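Local coordinates for protein hydroxyethylphosphonate dioxygenase (Streptomyces albus, PDB 6B9R) that probably acts as an iron-dependent dioxygenase that converts 2-hydroxyethylphosphonate to hydroxymethylphosphonate, at residues A[71-76]-A[213-218]; A[206-211]-A[417-422]; A[264-269]-A[279-284]. All coordinates share one frame; numbering follows the deposited sequence.

Contact 1: A[71-76]-A[213-218]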
# COMPACT_ATOMS: atom_id res chain seq x y z
N ASN A 71 5.48 -14.27 7.59
CA ASN A 71 4.18 -14.90 7.44
C ASN A 71 4.15 -15.77 6.19
O ASN A 71 4.87 -15.52 5.22
CB ASN A 71 3.09 -13.83 7.35
CG ASN A 71 3.14 -12.90 8.51
OD1 ASN A 71 2.72 -13.25 9.61
ND2 ASN A 71 3.71 -11.72 8.29
N GLU A 72 3.29 -16.80 6.25
CA GLU A 72 3.04 -17.61 5.07
C GLU A 72 2.70 -16.73 3.87
O GLU A 72 3.16 -16.98 2.75
CB GLU A 72 1.92 -18.60 5.36
CG GLU A 72 2.21 -19.62 6.47
CD GLU A 72 1.77 -19.14 7.86
OE1 GLU A 72 1.47 -17.93 8.02
OE2 GLU A 72 1.73 -19.97 8.79
N ARG A 73 1.93 -15.67 4.11
CA ARG A 73 1.59 -14.70 3.08
C ARG A 73 2.83 -14.13 2.39
O ARG A 73 2.78 -13.78 1.21
CB ARG A 73 0.78 -13.55 3.70
CG ARG A 73 -0.57 -13.33 3.13
CD ARG A 73 -1.28 -12.13 3.80
NE ARG A 73 -2.10 -11.39 2.84
CZ ARG A 73 -1.81 -10.17 2.40
NH1 ARG A 73 -2.60 -9.56 1.53
NH2 ARG A 73 -0.72 -9.56 2.84
N ASP A 74 3.94 -13.99 3.12
CA ASP A 74 5.13 -13.36 2.56
C ASP A 74 5.85 -14.26 1.57
O ASP A 74 6.73 -13.77 0.85
CB ASP A 74 6.07 -12.95 3.69
CG ASP A 74 5.39 -12.06 4.71
OD1 ASP A 74 4.50 -11.27 4.31
OD2 ASP A 74 5.72 -12.15 5.91
N LEU A 75 5.52 -15.54 1.51
CA LEU A 75 6.19 -16.47 0.61
C LEU A 75 5.31 -16.90 -0.55
O LEU A 75 5.75 -17.72 -1.37
CB LEU A 75 6.68 -17.71 1.38
CG LEU A 75 7.79 -17.48 2.42
CD1 LEU A 75 8.05 -18.76 3.20
CD2 LEU A 75 9.09 -16.99 1.77
N LEU A 76 4.08 -16.38 -0.63
CA LEU A 76 3.15 -16.76 -1.67
C LEU A 76 3.08 -15.67 -2.73
O LEU A 76 2.86 -14.49 -2.40
CB LEU A 76 1.77 -17.00 -1.10
CG LEU A 76 1.63 -18.27 -0.25
CD1 LEU A 76 0.28 -18.28 0.39
CD2 LEU A 76 1.80 -19.50 -1.12
N THR A 213 -7.85 -2.83 1.57
CA THR A 213 -7.80 -4.29 1.53
C THR A 213 -6.36 -4.76 1.31
O THR A 213 -5.47 -3.99 0.95
CB THR A 213 -8.73 -4.82 0.44
OG1 THR A 213 -8.44 -4.15 -0.79
CG2 THR A 213 -10.18 -4.55 0.82
N GLY A 214 -6.12 -6.04 1.54
CA GLY A 214 -4.75 -6.51 1.43
C GLY A 214 -3.92 -6.20 2.65
O GLY A 214 -4.42 -6.32 3.77
N ASP A 215 -2.65 -5.81 2.45
CA ASP A 215 -1.68 -5.77 3.54
C ASP A 215 -2.17 -4.92 4.71
O ASP A 215 -1.96 -5.27 5.88
CB ASP A 215 -0.33 -5.22 3.05
CG ASP A 215 0.39 -6.16 2.09
OD1 ASP A 215 0.10 -7.37 2.04
OD2 ASP A 215 1.27 -5.66 1.36
N ALA A 216 -2.81 -3.79 4.41
CA ALA A 216 -3.24 -2.89 5.48
C ALA A 216 -4.25 -3.56 6.40
O ALA A 216 -4.17 -3.43 7.63
CB ALA A 216 -3.83 -1.60 4.89
N GLN A 217 -5.19 -4.32 5.83
CA GLN A 217 -6.18 -5.01 6.65
C GLN A 217 -5.52 -6.04 7.55
O GLN A 217 -5.85 -6.15 8.74
CB GLN A 217 -7.22 -5.69 5.75
CG GLN A 217 -8.47 -6.20 6.46
CD GLN A 217 -8.26 -7.50 7.22
OE1 GLN A 217 -7.34 -8.26 6.94
NE2 GLN A 217 -9.12 -7.75 8.21
N ARG A 218 -4.59 -6.83 7.00
CA ARG A 218 -3.93 -7.88 7.78
C ARG A 218 -3.18 -7.29 8.96
O ARG A 218 -3.25 -7.82 10.08
CB ARG A 218 -2.97 -8.67 6.90
CG ARG A 218 -3.57 -9.20 5.62
CD ARG A 218 -4.63 -10.24 5.89
NE ARG A 218 -5.18 -10.77 4.64
CZ ARG A 218 -6.00 -10.11 3.84
NH1 ARG A 218 -6.39 -8.89 4.16
NH2 ARG A 218 -6.44 -10.67 2.72
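D215 OD1 is gripped by two arginines: R73 of its own chain and R73 of the second subunit. Within the chain, R73 NH2 gives the bond, at 2.5 Å from D215 OD1. That is very short for a salt bridge, so the exact length is doubtful. The pairing itself is clear, and the bond is nearly straight (169°). OD1 lies at the edge of the R73 guanidinium, near its plane, while the carboxylate stands almost upright to it (planes 85° apart). D215 N is hydrogen-bonded to OD2 of D215 of the second subunit.

R218 covers one face of the R73 guanidinium. Its CG sits over the centre of the group, 3.8 Å from R73 CZ. The R218 chain bends at chi2 (-66°) and crosses R73 at about a right angle, and R73 NH1 lies over the rim of one R218 guanidinium face. R73 NE and R218 NE come within 3.6 Å. Two like charges this close would be costly alone, but the D215 carboxylate probably offsets part of the charge. R218 NE also bonds to L76 O of the second subunit.

R73 NH1 lies 3.7 Å from CA of G214, the N-cap residue of the helix that D215 begins. The backbone of G214 calls for glycine, because a CB would jam against the carbonyl O of T213. On the other segment, D74 OD2 accepts from both N71 N (2.7 Å) and N71 ND2, from the same face of its plane, within the turn that carries R73.

The contact lies at the dimer interface. Segment 71-76 belongs to the loop between helix 58-67 and strand 86-89, with E72 and L75 resting on that helix. Segment 213-218 starts helix 215-223, which follows strand 202-208.

Contact 2: A[206-211]-A[417-422]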
# COMPACT_ATOMS: atom_id res chain seq x y z
N LEU A 206 -19.91 -1.96 -9.69
CA LEU A 206 -18.49 -2.21 -9.83
C LEU A 206 -17.82 -1.91 -8.49
O LEU A 206 -17.30 -0.82 -8.24
CB LEU A 206 -17.91 -1.36 -10.97
CG LEU A 206 -18.70 -1.35 -12.30
CD1 LEU A 206 -17.94 -0.59 -13.40
CD2 LEU A 206 -19.05 -2.76 -12.76
N THR A 207 -17.84 -2.91 -7.60
CA THR A 207 -17.16 -2.73 -6.33
C THR A 207 -15.67 -3.03 -6.47
O THR A 207 -15.23 -3.77 -7.36
CB THR A 207 -17.77 -3.62 -5.23
OG1 THR A 207 -17.49 -4.99 -5.50
CG2 THR A 207 -19.29 -3.43 -5.14
N TYR A 208 -14.88 -2.43 -5.58
CA TYR A 208 -13.43 -2.54 -5.63
C TYR A 208 -12.86 -2.12 -4.28
O TYR A 208 -13.57 -1.56 -3.43
CB TYR A 208 -12.84 -1.71 -6.79
CG TYR A 208 -12.87 -0.20 -6.57
CD1 TYR A 208 -14.03 0.53 -6.84
CD2 TYR A 208 -11.74 0.48 -6.12
CE1 TYR A 208 -14.07 1.91 -6.64
CE2 TYR A 208 -11.77 1.87 -5.92
CZ TYR A 208 -12.95 2.58 -6.19
OH TYR A 208 -13.01 3.96 -6.01
N GLY A 209 -11.58 -2.43 -4.08
CA GLY A 209 -11.01 -2.33 -2.74
C GLY A 209 -9.91 -1.30 -2.55
O GLY A 209 -10.04 -0.40 -1.72
N GLY A 210 -8.81 -1.43 -3.26
CA GLY A 210 -7.75 -0.50 -3.02
C GLY A 210 -6.88 -0.80 -1.81
O GLY A 210 -6.58 -1.95 -1.46
N GLU A 211 -6.43 0.28 -1.18
CA GLU A 211 -5.41 0.21 -0.14
C GLU A 211 -5.96 -0.34 1.17
O GLU A 211 -5.21 -0.99 1.90
CB GLU A 211 -4.80 1.59 0.07
CG GLU A 211 -3.90 2.06 -1.09
CD GLU A 211 -2.89 3.17 -0.70
OE1 GLU A 211 -2.08 2.99 0.25
OE2 GLU A 211 -2.88 4.21 -1.40
N LEU A 417 -14.28 1.66 -15.96
CA LEU A 417 -13.90 1.97 -14.59
C LEU A 417 -12.42 1.67 -14.44
O LEU A 417 -12.00 0.54 -14.66
CB LEU A 417 -14.70 1.16 -13.57
CG LEU A 417 -14.26 1.48 -12.13
CD1 LEU A 417 -14.57 2.94 -11.75
CD2 LEU A 417 -14.89 0.54 -11.12
N ARG A 418 -11.64 2.68 -14.05
CA ARG A 418 -10.20 2.58 -13.86
C ARG A 418 -9.92 2.83 -12.39
O ARG A 418 -10.46 3.77 -11.81
CB ARG A 418 -9.47 3.61 -14.72
CG ARG A 418 -10.10 3.84 -16.08
CD ARG A 418 -9.45 5.01 -16.78
NE ARG A 418 -8.75 4.59 -17.99
CZ ARG A 418 -7.78 5.28 -18.56
NH1 ARG A 418 -7.36 6.42 -18.02
NH2 ARG A 418 -7.21 4.83 -19.67
N ILE A 419 -9.09 1.98 -11.78
CA ILE A 419 -8.81 2.08 -10.35
C ILE A 419 -7.31 1.92 -10.13
O ILE A 419 -6.61 1.26 -10.91
CB ILE A 419 -9.58 1.03 -9.52
CG1 ILE A 419 -9.16 -0.39 -9.90
CG2 ILE A 419 -11.10 1.19 -9.71
CD1 ILE A 419 -9.70 -1.47 -8.97
N GLY A 420 -6.82 2.54 -9.06
CA GLY A 420 -5.43 2.33 -8.68
C GLY A 420 -5.23 0.92 -8.14
O GLY A 420 -6.10 0.36 -7.47
N GLY A 421 -4.07 0.35 -8.44
CA GLY A 421 -3.68 -0.92 -7.90
C GLY A 421 -2.78 -0.74 -6.70
O GLY A 421 -2.67 0.35 -6.12
N SER A 422 -2.10 -1.83 -6.33
CA SER A 422 -1.13 -1.76 -5.25
C SER A 422 0.10 -0.95 -5.61
O SER A 422 0.85 -0.56 -4.71
CB SER A 422 -0.74 -3.17 -4.83
OG SER A 422 -1.89 -3.89 -4.42
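The Y208 ring has I419 CG2 over the centre of one face and the backbone L206 O at its edge, in plane. The CG2 methyl is 3.8 Å from the ring centroid of Y208 and only 14° off the ring normal, a CH-pi contact. L417 CD2 comes obliquely to the same ring, at 4.4 Å from Y208 CD1.

This is sheet-on-sheet packing in a bicupin fold, the arrangement known for this enzyme family. Strand 202-208 belongs to one antiparallel sheet and strand 412-419 to another. Here the two strands face each other and run in the same direction, their short axes 4° apart in angle and 9.7 Å apart at closest approach. At that spacing side chains, not backbones, meet.

I419 CG1 sits between the backbone N and the carbonyl carbon (chi1 63°). With CG1 there, CD1 meets Y208 CB at 3.8 Å while CG2 presses on the ring. The polar end of Y208 is held elsewhere: its OH is hydrogen-bonded to H339 ND1, T342 OG1 and W183 NE1. The H339 ring also meets the Y208 ring, tilted against it. Three partners would fix the ring at its far end and satisfy a buried hydroxyl.

Strand 202-208 pairs by backbone bonds with strand 152-158, and T207 touches Q153, an iron ligand on that strand. The side chain of L206 is about 10 Å from the bound iron and from the substrate, near the active site but not among its ligands.

The two leucines slide past each other in opposite directions: L417 CD2 touches L206 CB at 3.6 Å, and L206 CD1 meets L417 CB at 3.7 Å.

Contact 3: A[264-269]-A[279-284]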
# COMPACT_ATOMS: atom_id res chain seq x y z
N THR A 264 6.08 30.46 17.05
CA THR A 264 5.48 29.37 17.81
C THR A 264 3.96 29.50 17.88
O THR A 264 3.24 28.50 17.81
CB THR A 264 6.05 29.32 19.23
OG1 THR A 264 5.80 30.57 19.89
CG2 THR A 264 7.54 29.05 19.20
N ASP A 265 3.47 30.74 18.03
CA ASP A 265 2.02 30.96 18.05
C ASP A 265 1.37 30.46 16.77
O ASP A 265 0.28 29.87 16.79
CB ASP A 265 1.72 32.45 18.23
CG ASP A 265 1.92 32.93 19.65
OD1 ASP A 265 2.09 32.07 20.54
OD2 ASP A 265 1.91 34.16 19.88
N ARG A 266 2.04 30.67 15.63
CA ARG A 266 1.48 30.24 14.35
C ARG A 266 1.48 28.72 14.23
O ARG A 266 0.48 28.14 13.80
CB ARG A 266 2.25 30.89 13.20
CG ARG A 266 1.72 30.54 11.81
CD ARG A 266 0.26 30.92 11.63
NE ARG A 266 -0.18 30.73 10.25
CZ ARG A 266 -1.45 30.58 9.86
NH1 ARG A 266 -2.43 30.59 10.75
NH2 ARG A 266 -1.72 30.41 8.58
N VAL A 267 2.58 28.06 14.61
CA VAL A 267 2.62 26.60 14.53
C VAL A 267 1.53 26.00 15.41
O VAL A 267 0.84 25.05 15.02
CB VAL A 267 4.02 26.07 14.91
CG1 VAL A 267 4.06 24.54 14.78
CG2 VAL A 267 5.08 26.71 14.02
N ALA A 268 1.33 26.57 16.61
CA ALA A 268 0.28 26.06 17.49
C ALA A 268 -1.09 26.24 16.87
O ALA A 268 -1.91 25.32 16.88
CB ALA A 268 0.36 26.76 18.85
N ALA A 269 -1.34 27.42 16.30
CA ALA A 269 -2.62 27.69 15.65
C ALA A 269 -2.87 26.74 14.48
O ALA A 269 -3.99 26.25 14.29
CB ALA A 269 -2.68 29.14 15.19
N TRP A 279 0.73 28.40 1.48
CA TRP A 279 1.75 27.66 0.73
C TRP A 279 3.17 27.91 1.22
O TRP A 279 3.92 26.94 1.40
CB TRP A 279 1.63 27.95 -0.77
CG TRP A 279 0.36 27.43 -1.36
CD1 TRP A 279 -0.64 28.17 -1.93
CD2 TRP A 279 -0.08 26.06 -1.40
NE1 TRP A 279 -1.67 27.34 -2.34
CE2 TRP A 279 -1.35 26.05 -2.02
CE3 TRP A 279 0.47 24.86 -0.97
CZ2 TRP A 279 -2.07 24.87 -2.22
CZ3 TRP A 279 -0.24 23.69 -1.17
CH2 TRP A 279 -1.50 23.71 -1.79
N PRO A 280 3.61 29.15 1.46
CA PRO A 280 4.97 29.34 1.98
C PRO A 280 5.17 28.73 3.36
O PRO A 280 6.27 28.26 3.67
CB PRO A 280 5.12 30.87 2.01
CG PRO A 280 4.12 31.36 1.05
CD PRO A 280 2.96 30.45 1.20
N GLU A 281 4.12 28.73 4.19
CA GLU A 281 4.20 28.05 5.49
C GLU A 281 4.29 26.54 5.32
O GLU A 281 5.06 25.88 6.02
CB GLU A 281 2.99 28.42 6.34
CG GLU A 281 2.93 29.89 6.69
CD GLU A 281 1.64 30.28 7.40
OE1 GLU A 281 0.59 29.68 7.10
OE2 GLU A 281 1.68 31.19 8.26
N LEU A 282 3.50 25.98 4.40
CA LEU A 282 3.57 24.54 4.18
C LEU A 282 4.96 24.12 3.72
O LEU A 282 5.47 23.07 4.14
CB LEU A 282 2.51 24.11 3.16
CG LEU A 282 1.05 24.11 3.61
CD1 LEU A 282 0.15 23.86 2.41
CD2 LEU A 282 0.80 23.04 4.66
N SER A 283 5.58 24.93 2.86
CA SER A 283 6.91 24.57 2.37
C SER A 283 7.93 24.59 3.49
O SER A 283 8.78 23.69 3.58
CB SER A 283 7.35 25.53 1.26
OG SER A 283 6.44 25.51 0.17
N ALA A 284 7.87 25.61 4.35
CA ALA A 284 8.80 25.72 5.46
C ALA A 284 8.58 24.60 6.47
O ALA A 284 9.54 23.99 6.96
CB ALA A 284 8.66 27.10 6.12
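Two helices of the Cro/C1-type helix-turn-helix domain are tied together here by one salt bridge. R266 on helix 264-271 meets E281 on helix 279-288. The grip is side-on and double. R266 NE gives a bond to E281 OE2 at 2.8 Å, with an N-H...O angle of 163°. R266 NH2 gives a second to E281 OE1, also at 2.8 Å and slightly more bent (154°).

The carboxylate lies at the edge of the guanidinium, but the two planes are turned 40° against each other. OE1 receives NH2 with its syn lone pair. OE2 is met on its syn side too, but out of the carboxylate plane. The side chains cross at about a right angle. E281 reaches over with its chain extended beyond CG, and R266 bends at chi2 to bring its NE edge round.

E281 OE1 has a further partner, E278 N. The carboxylate is thus held by R266 across the contact and by E278 N just ahead of its own helix. An alanine for R266 removes both N-H donors, and the E281 carboxylate would probably be left without its charge mate and freer to turn, with E278 N still holding it.

The pair lies toward the surface of the domain. Further in, V267 rests on L256 and A257 of helix 253-260, and both V267 and A284 touch L262. W279 stacks on W279 of the second subunit. Helices 253-260 and 264-271, joined by a short turn, probably form the helix-turn-helix proper, and helix 279-288 packs beside them in the compact helical bundle typical of Cro/C1-type domains.

How the contacts relate
Contact 2 is core: it lies near the centre of the chain, is fully buried and is apolar. Contact 1 is partly buried at the dimer interface and works mainly by charge. Contact 3 is a surface salt bridge in a separate helical domain. Contacts 1 and 2 are neighbours, since strand 202-208 is followed, after a short loop, by helix 215-223, and A216 CB touches E211 O at 3.3 Å. Contact 3 stands apart, with nearest atoms about 25 Å from contact 1 and about 20 Å from contact 2. In contacts 1 and 3 an arginine pairs with a carboxylate, but contact 1 shares its aspartate between subunits, while contact 3 keeps its pair within one chain.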